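Local coordinates for protein ATP phosphoribosyltransferase regulatory subunit (Bacillus halodurans, PDB 3OD1) that is probably required, with HisG, for the first step of histidine biosynthesis and may allow feedback regulation of ATP phosphoribosyltransferase by histidine, at residues 59-64 with 81-86; 110-115 with 124-129; 290-295 with 320-325. All blocks are in the same frame, centred on the assembly; numbering follows the deposited sequence.

Interaction 1: 59-64 with 81-86; sequences VVSAIL and LRPDMT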
loop_
_atom_site.group_PDB
_atom_site.type_symbol
_atom_site.label_atom_id
_atom_site.label_comp_id
_atom_site.label_asym_id
_atom_site.label_seq_id
_atom_site.Cartn_x
_atom_site.Cartn_y
_atom_site.Cartn_z
ATOM N N VAL B 59 16.495 -4.582 -15.205
ATOM C CA VAL B 59 17.769 -4.084 -15.718
ATOM C C VAL B 59 17.832 -2.570 -15.956
ATOM O O VAL B 59 18.877 -1.958 -15.752
ATOM C CB VAL B 59 18.205 -4.823 -17.012
ATOM C CG1 VAL B 59 18.506 -6.297 -16.719
ATOM C CG2 VAL B 59 17.135 -4.698 -18.084
ATOM N N VAL B 60 16.736 -1.954 -16.387
ATOM C CA VAL B 60 16.799 -0.522 -16.705
ATOM C C VAL B 60 16.570 0.351 -15.474
ATOM O O VAL B 60 16.622 1.576 -15.549
ATOM C CB VAL B 60 15.826 -0.128 -17.837
ATOM C CG1 VAL B 60 16.178 -0.885 -19.103
ATOM C CG2 VAL B 60 14.381 -0.399 -17.425
ATOM N N SER B 61 16.315 -0.288 -14.341
ATOM C CA SER B 61 16.180 0.419 -13.070
ATOM C C SER B 61 17.489 1.101 -12.672
ATOM O O SER B 61 18.580 0.633 -13.029
ATOM C CB SER B 61 15.764 -0.561 -11.968
ATOM O OG SER B 61 15.829 0.055 -10.698
ATOM N N ALA B 62 17.378 2.199 -11.928
ATOM C CA ALA B 62 18.554 2.887 -11.395
ATOM C C ALA B 62 19.220 2.078 -10.283
ATOM O O ALA B 62 20.384 2.290 -9.959
ATOM C CB ALA B 62 18.173 4.271 -10.874
ATOM N N ILE B 63 18.464 1.156 -9.696
ATOM C CA ILE B 63 18.959 0.297 -8.624
ATOM C C ILE B 63 19.961 -0.705 -9.177
ATOM O O ILE B 63 19.703 -1.349 -10.191
ATOM C CB ILE B 63 17.788 -0.444 -7.930
ATOM C CG1 ILE B 63 16.706 0.567 -7.558
ATOM C CG2 ILE B 63 18.270 -1.176 -6.686
ATOM C CD1 ILE B 63 17.234 1.776 -6.806
ATOM N N LEU B 64 21.110 -0.819 -8.517
ATOM C CA LEU B 64 22.197 -1.667 -9.016
ATOM C C LEU B 64 21.777 -3.117 -8.995
ATOM O O LEU B 64 21.017 -3.537 -8.125
ATOM C CB LEU B 64 23.459 -1.481 -8.172
ATOM C CG LEU B 64 24.457 -0.430 -8.660
ATOM C CD1 LEU B 64 23.775 0.636 -9.511
ATOM C CD2 LEU B 64 25.204 0.177 -7.485
ATOM N N LEU B 81 11.032 -8.177 -7.343
ATOM C CA LEU B 81 10.132 -7.344 -6.567
ATOM C C LEU B 81 10.540 -5.927 -6.928
ATOM O O LEU B 81 11.721 -5.596 -6.885
ATOM C CB LEU B 81 10.310 -7.622 -5.071
ATOM C CG LEU B 81 9.835 -9.011 -4.614
ATOM C CD1 LEU B 81 10.083 -9.272 -3.112
ATOM C CD2 LEU B 81 8.350 -9.206 -4.944
ATOM N N ARG B 82 9.584 -5.091 -7.319
ATOM C CA ARG B 82 9.940 -3.794 -7.884
ATOM C C ARG B 82 10.953 -3.013 -7.043
ATOM O O ARG B 82 10.741 -2.736 -5.845
ATOM C CB ARG B 82 8.713 -2.946 -8.154
ATOM C CG ARG B 82 7.902 -2.727 -6.936
ATOM C CD ARG B 82 7.056 -1.499 -7.072
ATOM N NE ARG B 82 6.223 -1.343 -5.891
ATOM C CZ ARG B 82 4.933 -1.627 -5.855
ATOM N NH1 ARG B 82 4.321 -2.056 -6.943
ATOM N NH2 ARG B 82 4.252 -1.442 -4.738
ATOM N N PRO B 83 12.072 -2.649 -7.680
ATOM C CA PRO B 83 13.135 -1.904 -7.012
ATOM C C PRO B 83 12.810 -0.415 -6.880
ATOM O O PRO B 83 13.348 0.257 -5.993
ATOM C CB PRO B 83 14.347 -2.130 -7.938
ATOM C CG PRO B 83 13.756 -2.433 -9.268
ATOM C CD PRO B 83 12.503 -3.200 -8.974
ATOM N N ASP B 84 11.952 0.098 -7.758
ATOM C CA ASP B 84 11.633 1.526 -7.774
ATOM C C ASP B 84 10.309 1.742 -8.512
ATOM O O ASP B 84 9.771 0.809 -9.109
ATOM C CB ASP B 84 12.749 2.308 -8.474
ATOM C CG ASP B 84 12.872 1.948 -9.967
ATOM O OD1 ASP B 84 13.357 0.847 -10.292
ATOM O OD2 ASP B 84 12.466 2.753 -10.821
HETATM N N MSE B 85 9.800 2.970 -8.508
HETATM C CA MSE B 85 8.574 3.271 -9.248
HETATM C C MSE B 85 8.807 3.983 -10.586
HETATM O O MSE B 85 7.894 4.072 -11.414
HETATM C CB MSE B 85 7.590 4.061 -8.376
HETATM C CG MSE B 85 6.818 3.170 -7.362
HETATM SE SE MSE B 85 5.820 1.732 -8.247
HETATM C CE MSE B 85 4.518 2.801 -9.234
ATOM N N THR B 86 10.021 4.481 -10.798
ATOM C CA THR B 86 10.314 5.227 -12.018
ATOM C C THR B 86 10.304 4.326 -13.260
ATOM O O THR B 86 9.668 4.652 -14.268
ATOM C CB THR B 86 11.647 5.990 -11.934
ATOM O OG1 THR B 86 11.624 6.864 -10.798
ATOM C CG2 THR B 86 11.863 6.811 -13.209
HETATM O O HOH W 1 14.734 3.762 -12.180
#
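Ser61 and Asp84 meet through one short hydrogen bond, and Ile63 and Pro83 pack beside it. Ser61 is the first residue to leave the helix that ends at Val60. Its OG stands anti to the backbone N (chi1 171°), which sends the hydroxyl across to the other segment. Ser61 OG donates to Asp84 OD1 at 2.6 Å. The donor stands above the carboxylate plane, 48° out of it. Ser61 OG also accepts from Ile63 N at 3.0 Å, an ST turn. The hydroxyl is thus gripped from both segments, and the first bend after the helix is tied to the Asp84 loop. A water joins the other carboxylate oxygen to this bend: it accepts from Ala62 N and donates to Asp84 OD2 at 2.8 Å. OD1 takes the serine, while OD2 takes the water and also caps Ala87 N. The apolar part lies alongside. Ile63 and Pro83 are set obliquely to each other, with Ile63 CG1 3.6 Å from Pro83 CB. Pro83 CG lies 3.5 Å from Ser61 OG, so the proline ring touches both side chains. The segment 81-86 carries the sequence LRPDMT, which resembles the Leu-Arg-Pro-Glu-x-Thr segment of histidyl-tRNA synthetases. That segment contributes to their histidine pocket; whether a similar site exists here is not established. The contact joins the end of helix 54-60 to the link between strand 78-81 and helix 86-94. Val60 packs on helix 303-306 and on Met9 of the second subunit, while Leu81 and Met85 rest on strand 104-113.

Interaction 2: 110-115 with 124-129; sequences SNVYRA and AEFEQL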
loop_
_atom_site.group_PDB
_atom_site.type_symbol
_atom_site.label_atom_id
_atom_site.label_comp_id
_atom_site.label_asym_id
_atom_site.label_seq_id
_atom_site.Cartn_x
_atom_site.Cartn_y
_atom_site.Cartn_z
ATOM N N SER B 110 4.348 3.799 -2.588
ATOM C CA SER B 110 4.490 2.366 -2.791
ATOM C C SER B 110 5.655 1.783 -2.025
ATOM O O SER B 110 6.684 2.440 -1.829
ATOM C CB SER B 110 4.717 2.066 -4.280
ATOM O OG SER B 110 3.696 2.615 -5.089
ATOM N N ASN B 111 5.513 0.521 -1.639
ATOM C CA ASN B 111 6.657 -0.229 -1.137
ATOM C C ASN B 111 7.554 -0.656 -2.286
ATOM O O ASN B 111 7.085 -1.177 -3.303
ATOM C CB ASN B 111 6.200 -1.462 -0.374
ATOM C CG ASN B 111 5.495 -1.120 0.921
ATOM O OD1 ASN B 111 5.577 0.000 1.413
ATOM N ND2 ASN B 111 4.800 -2.093 1.480
ATOM N N VAL B 112 8.850 -0.438 -2.114
ATOM C CA VAL B 112 9.845 -0.965 -3.039
ATOM C C VAL B 112 10.784 -1.886 -2.271
ATOM O O VAL B 112 10.746 -1.939 -1.032
ATOM C CB VAL B 112 10.632 0.177 -3.743
ATOM C CG1 VAL B 112 9.680 0.995 -4.610
ATOM C CG2 VAL B 112 11.283 1.070 -2.715
ATOM N N TYR B 113 11.620 -2.615 -3.001
ATOM C CA TYR B 113 12.285 -3.775 -2.430
ATOM C C TYR B 113 13.761 -3.817 -2.797
ATOM O O TYR B 113 14.168 -3.362 -3.862
ATOM C CB TYR B 113 11.585 -5.072 -2.877
ATOM C CG TYR B 113 10.094 -5.117 -2.567
ATOM C CD1 TYR B 113 9.618 -5.693 -1.392
ATOM C CD2 TYR B 113 9.173 -4.561 -3.439
ATOM C CE1 TYR B 113 8.255 -5.732 -1.106
ATOM C CE2 TYR B 113 7.813 -4.593 -3.174
ATOM C CZ TYR B 113 7.359 -5.179 -2.005
ATOM O OH TYR B 113 6.011 -5.184 -1.737
ATOM N N ARG B 114 14.554 -4.364 -1.887
ATOM C CA ARG B 114 15.987 -4.530 -2.078
ATOM C C ARG B 114 16.343 -5.981 -1.796
ATOM O O ARG B 114 15.644 -6.668 -1.040
ATOM C CB ARG B 114 16.749 -3.630 -1.112
ATOM C CG ARG B 114 16.508 -2.163 -1.315
ATOM C CD ARG B 114 17.187 -1.701 -2.577
ATOM N NE ARG B 114 16.979 -0.276 -2.804
ATOM C CZ ARG B 114 16.005 0.208 -3.558
ATOM N NH1 ARG B 114 15.157 -0.629 -4.142
ATOM N NH2 ARG B 114 15.871 1.515 -3.717
ATOM N N ALA B 115 17.431 -6.454 -2.399
ATOM C CA ALA B 115 17.888 -7.813 -2.142
ATOM C C ALA B 115 18.187 -7.952 -0.648
ATOM O O ALA B 115 18.672 -7.011 -0.021
ATOM C CB ALA B 115 19.129 -8.129 -2.980
ATOM N N ALA B 124 14.685 -4.763 3.557
ATOM C CA ALA B 124 14.585 -5.161 2.162
ATOM C C ALA B 124 13.244 -4.713 1.562
ATOM O O ALA B 124 12.939 -5.011 0.408
ATOM C CB ALA B 124 14.740 -6.650 2.044
ATOM N N GLU B 125 12.438 -4.027 2.364
ATOM C CA GLU B 125 11.139 -3.522 1.919
ATOM C C GLU B 125 10.871 -2.205 2.626
ATOM O O GLU B 125 10.929 -2.147 3.848
ATOM C CB GLU B 125 9.996 -4.508 2.260
ATOM C CG GLU B 125 8.640 -3.923 1.899
ATOM C CD GLU B 125 7.450 -4.849 2.204
ATOM O OE1 GLU B 125 7.629 -5.883 2.878
ATOM O OE2 GLU B 125 6.331 -4.530 1.761
ATOM N N PHE B 126 10.574 -1.149 1.876
ATOM C CA PHE B 126 10.313 0.150 2.507
ATOM C C PHE B 126 9.451 1.023 1.612
ATOM O O PHE B 126 9.447 0.865 0.402
ATOM C CB PHE B 126 11.628 0.873 2.872
ATOM C CG PHE B 126 12.514 1.148 1.696
ATOM C CD1 PHE B 126 12.255 2.215 0.851
ATOM C CD2 PHE B 126 13.605 0.341 1.429
ATOM C CE1 PHE B 126 13.080 2.475 -0.246
ATOM C CE2 PHE B 126 14.429 0.589 0.343
ATOM C CZ PHE B 126 14.168 1.657 -0.497
ATOM N N GLU B 127 8.710 1.933 2.223
ATOM C CA GLU B 127 7.737 2.743 1.491
ATOM C C GLU B 127 8.384 3.997 0.890
ATOM O O GLU B 127 9.172 4.683 1.535
ATOM C CB GLU B 127 6.565 3.130 2.412
ATOM C CG GLU B 127 5.384 3.729 1.691
ATOM C CD GLU B 127 4.143 3.820 2.563
ATOM O OE1 GLU B 127 4.277 3.777 3.807
ATOM O OE2 GLU B 127 3.032 3.946 1.996
ATOM N N GLN B 128 8.066 4.265 -0.369
ATOM C CA GLN B 128 8.607 5.430 -1.041
ATOM C C GLN B 128 7.476 6.184 -1.707
ATOM O O GLN B 128 6.524 5.583 -2.225
ATOM C CB GLN B 128 9.641 5.002 -2.072
ATOM C CG GLN B 128 10.362 6.149 -2.739
ATOM C CD GLN B 128 11.466 5.646 -3.648
ATOM O OE1 GLN B 128 12.383 4.952 -3.201
ATOM N NE2 GLN B 128 11.365 5.967 -4.939
ATOM N N LEU B 129 7.582 7.504 -1.691
ATOM C CA LEU B 129 6.558 8.347 -2.282
ATOM C C LEU B 129 7.239 9.390 -3.182
ATOM O O LEU B 129 8.322 9.885 -2.871
ATOM C CB LEU B 129 5.732 8.970 -1.146
ATOM C CG LEU B 129 4.724 10.097 -1.291
ATOM C CD1 LEU B 129 3.898 10.164 -0.001
ATOM C CD2 LEU B 129 5.440 11.425 -1.522
HETATM O O HOH W 2 13.880 2.868 -4.933
#
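Glu125 lies alongside Tyr113, both pointing the same way from the sheet. Glu125 CB is 3.9 Å from Tyr113 CD1. Glu125 CG, anti to the backbone N (chi1 175°), comes to 3.5 Å from Tyr113 CE1. CD stays at the same ring carbon, with carboxylate and ring planes 34° apart. At the tip, Glu125 OE1 lies 4.0 Å from Tyr113 CE1. Glu125 OE2 takes a weak, bent bond from Asn111 ND2 at 2.9 Å. A stronger partner of OE2 is Thr50 OG1 of the second subunit, which also bonds Tyr113 OH. On the other face of the sheet, Val112 CG2 touches Phe126 CE1 at 3.4 Å. Phe126 CZ sits over one face of the Arg114 guanidinium, 3.6 Å from Arg114 NH2. The two planes are 82° apart, so the ring meets it by its edge. Arg114 NH1 bonds Pro83 O. A water bridges Arg114 NH2 and Gln128 OE1, and Gln128 NE2 bonds Tyr108 OH. Backbone bonds join Ser110 with Gln128 and Val112 with Phe126 in both directions. The hairpin is consistent with motif 2 of class II synthetases. Helix 21-40 covers Leu129, Phe126 forms a cation-pi pair with Arg319, and strand 313-319 continues the sheet beside strand 125-134.

Interaction 3: 290-295 with 320-325; sequences LGVPLC and IDLLVE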
loop_
_atom_site.group_PDB
_atom_site.type_symbol
_atom_site.label_atom_id
_atom_site.label_comp_id
_atom_site.label_asym_id
_atom_site.label_seq_id
_atom_site.Cartn_x
_atom_site.Cartn_y
_atom_site.Cartn_z
ATOM N N LEU B 290 21.077 16.537 9.345
ATOM C CA LEU B 290 21.842 15.798 8.336
ATOM C C LEU B 290 21.591 14.286 8.381
ATOM O O LEU B 290 20.432 13.832 8.385
ATOM C CB LEU B 290 23.343 16.146 8.428
ATOM C CG LEU B 290 23.622 17.650 8.326
ATOM C CD1 LEU B 290 25.123 17.970 8.208
ATOM C CD2 LEU B 290 22.871 18.256 7.146
ATOM N N GLY B 291 22.662 13.500 8.410
ATOM C CA GLY B 291 22.524 12.056 8.322
ATOM C C GLY B 291 22.253 11.655 6.877
ATOM O O GLY B 291 22.635 12.374 5.956
ATOM N N VAL B 292 21.598 10.519 6.666
ATOM C CA VAL B 292 21.317 10.068 5.304
ATOM C C VAL B 292 20.271 10.961 4.637
ATOM O O VAL B 292 19.331 11.403 5.283
ATOM C CB VAL B 292 20.839 8.603 5.285
ATOM C CG1 VAL B 292 21.894 7.695 5.895
ATOM C CG2 VAL B 292 19.531 8.462 6.049
ATOM N N PRO B 293 20.438 11.240 3.337
ATOM C CA PRO B 293 19.415 12.006 2.615
ATOM C C PRO B 293 18.032 11.367 2.782
ATOM O O PRO B 293 17.909 10.143 2.741
ATOM C CB PRO B 293 19.848 11.885 1.147
ATOM C CG PRO B 293 21.229 11.450 1.165
ATOM C CD PRO B 293 21.472 10.705 2.436
ATOM N N LEU B 294 17.013 12.195 2.961
ATOM C CA LEU B 294 15.629 11.723 3.065
ATOM C C LEU B 294 14.990 11.524 1.693
ATOM O O LEU B 294 14.049 10.724 1.539
ATOM C CB LEU B 294 14.788 12.739 3.832
ATOM C CG LEU B 294 15.340 13.293 5.147
ATOM C CD1 LEU B 294 14.395 14.337 5.710
ATOM C CD2 LEU B 294 15.581 12.180 6.166
ATOM N N CYS B 295 15.491 12.264 0.704
ATOM C CA CYS B 295 14.896 12.262 -0.633
ATOM C C CYS B 295 15.908 12.653 -1.692
ATOM O O CYS B 295 16.981 13.187 -1.384
ATOM C CB CYS B 295 13.719 13.233 -0.685
ATOM S SG CYS B 295 14.161 14.897 -0.183
ATOM N N ILE B 320 10.078 7.270 3.081
ATOM C CA ILE B 320 9.105 7.606 4.113
ATOM C C ILE B 320 9.616 7.288 5.515
ATOM O O ILE B 320 9.449 8.074 6.445
ATOM C CB ILE B 320 7.764 6.878 3.881
ATOM C CG1 ILE B 320 7.159 7.286 2.534
ATOM C CG2 ILE B 320 6.787 7.160 5.012
ATOM C CD1 ILE B 320 6.830 8.736 2.455
ATOM N N ASP B 321 10.233 6.127 5.674
ATOM C CA ASP B 321 10.704 5.743 6.996
ATOM C C ASP B 321 11.786 6.696 7.500
ATOM O O ASP B 321 11.818 7.038 8.676
ATOM C CB ASP B 321 11.128 4.261 7.044
ATOM C CG ASP B 321 12.041 3.856 5.887
ATOM O OD1 ASP B 321 12.551 2.712 5.933
ATOM O OD2 ASP B 321 12.251 4.658 4.943
ATOM N N LEU B 322 12.649 7.157 6.598
ATOM C CA LEU B 322 13.677 8.113 6.968
ATOM C C LEU B 322 13.045 9.451 7.321
ATOM O O LEU B 322 13.512 10.154 8.212
ATOM C CB LEU B 322 14.684 8.283 5.822
ATOM C CG LEU B 322 15.556 7.063 5.490
ATOM C CD1 LEU B 322 16.498 7.317 4.298
ATOM C CD2 LEU B 322 16.358 6.614 6.710
ATOM N N LEU B 323 11.980 9.809 6.612
ATOM C CA LEU B 323 11.306 11.074 6.878
ATOM C C LEU B 323 10.608 11.047 8.247
ATOM O O LEU B 323 10.692 12.001 9.019
ATOM C CB LEU B 323 10.307 11.412 5.760
ATOM C CG LEU B 323 9.451 12.663 5.962
ATOM C CD1 LEU B 323 10.336 13.899 6.230
ATOM C CD2 LEU B 323 8.518 12.887 4.755
ATOM N N VAL B 324 9.933 9.947 8.550
ATOM C CA VAL B 324 9.281 9.801 9.857
ATOM C C VAL B 324 10.304 9.935 11.001
ATOM O O VAL B 324 10.078 10.682 11.955
ATOM C CB VAL B 324 8.494 8.477 9.975
ATOM C CG1 VAL B 324 7.892 8.322 11.385
ATOM C CG2 VAL B 324 7.385 8.397 8.922
ATOM N N GLU B 325 11.427 9.226 10.893
ATOM C CA GLU B 325 12.543 9.392 11.829
ATOM C C GLU B 325 12.930 10.859 12.007
ATOM O O GLU B 325 13.084 11.346 13.126
ATOM C CB GLU B 325 13.782 8.670 11.310
ATOM C CG GLU B 325 13.874 7.179 11.550
ATOM C CD GLU B 325 15.163 6.600 10.962
ATOM O OE1 GLU B 325 15.140 5.443 10.488
ATOM O OE2 GLU B 325 16.198 7.314 10.953
#
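Leu294 and Leu322 meet at a flat group, and that group is a backbone carbonyl: no aromatic ring takes part. Leu294 CD2 stands above the plane of the Leu322 carbonyl group, 3.5 Å from Leu322 O and 3.9 Å from Leu322 C. A second carbonyl is approached differently. Pro293 O points toward the methyl Leu322 CD1 at 3.5 Å, and that methyl lies beyond the oxygen, somewhat out of the carbonyl plane. The remaining contacts are between branched aliphatic groups. Val292 CG2 reaches both methyls of Leu322, with Leu322 CD1 at 3.7 Å, and the two side chains cross at about a right angle. Leu294 has CG anti to the carbonyl carbon (chi1 -48°). Its CD2 takes the Leu322 backbone and CB. Leu294 CD1 meets Leu323 CD1 at 4.1 Å, again with the side chains crossed at about a right angle. Val292 thus meets the methyls of Leu322, while Leu294 meets its CB and carbonyl, at the first turn of helix 320-327. Leu294 and Cys295 both face Gly285 in a classic beta bulge. Leu323 continues inward onto helices 21-40 and 139-155. Strand 313-319 and helix 320-327 are consistent with motif 3 of class II synthetases; the contact packs the 290-295 loop against the start of that helix. No hydrogen bond or salt bridge crosses between the segments. Shape and burial of methyl groups carry the contact, with 220 Å² covered in all, and its outer side at Val292 is exposed.

Interaction 2 lies between the other two and touches both. Its centre is 10 Å from that of interaction 1 and 14 Å from that of interaction 3. Arg114 NH1 probably bonds Pro83 O at 2.7 Å, and Arg82 NE probably bonds Asn111 O at the same distance. These tie the 81-86 loop to the hairpin. On its other side, Glu127 O probably accepts from Ile320 N at 3.1 Å, which joins the hairpin to helix 320-327. Interactions 1 and 3 do not touch; their nearest atoms are about 11 Å apart. Interactions 1 and 2 both reach the second subunit. All three lie in the region related to the histidyl-tRNA synthetase core, and their relation to a pocket can only be inferred from that family.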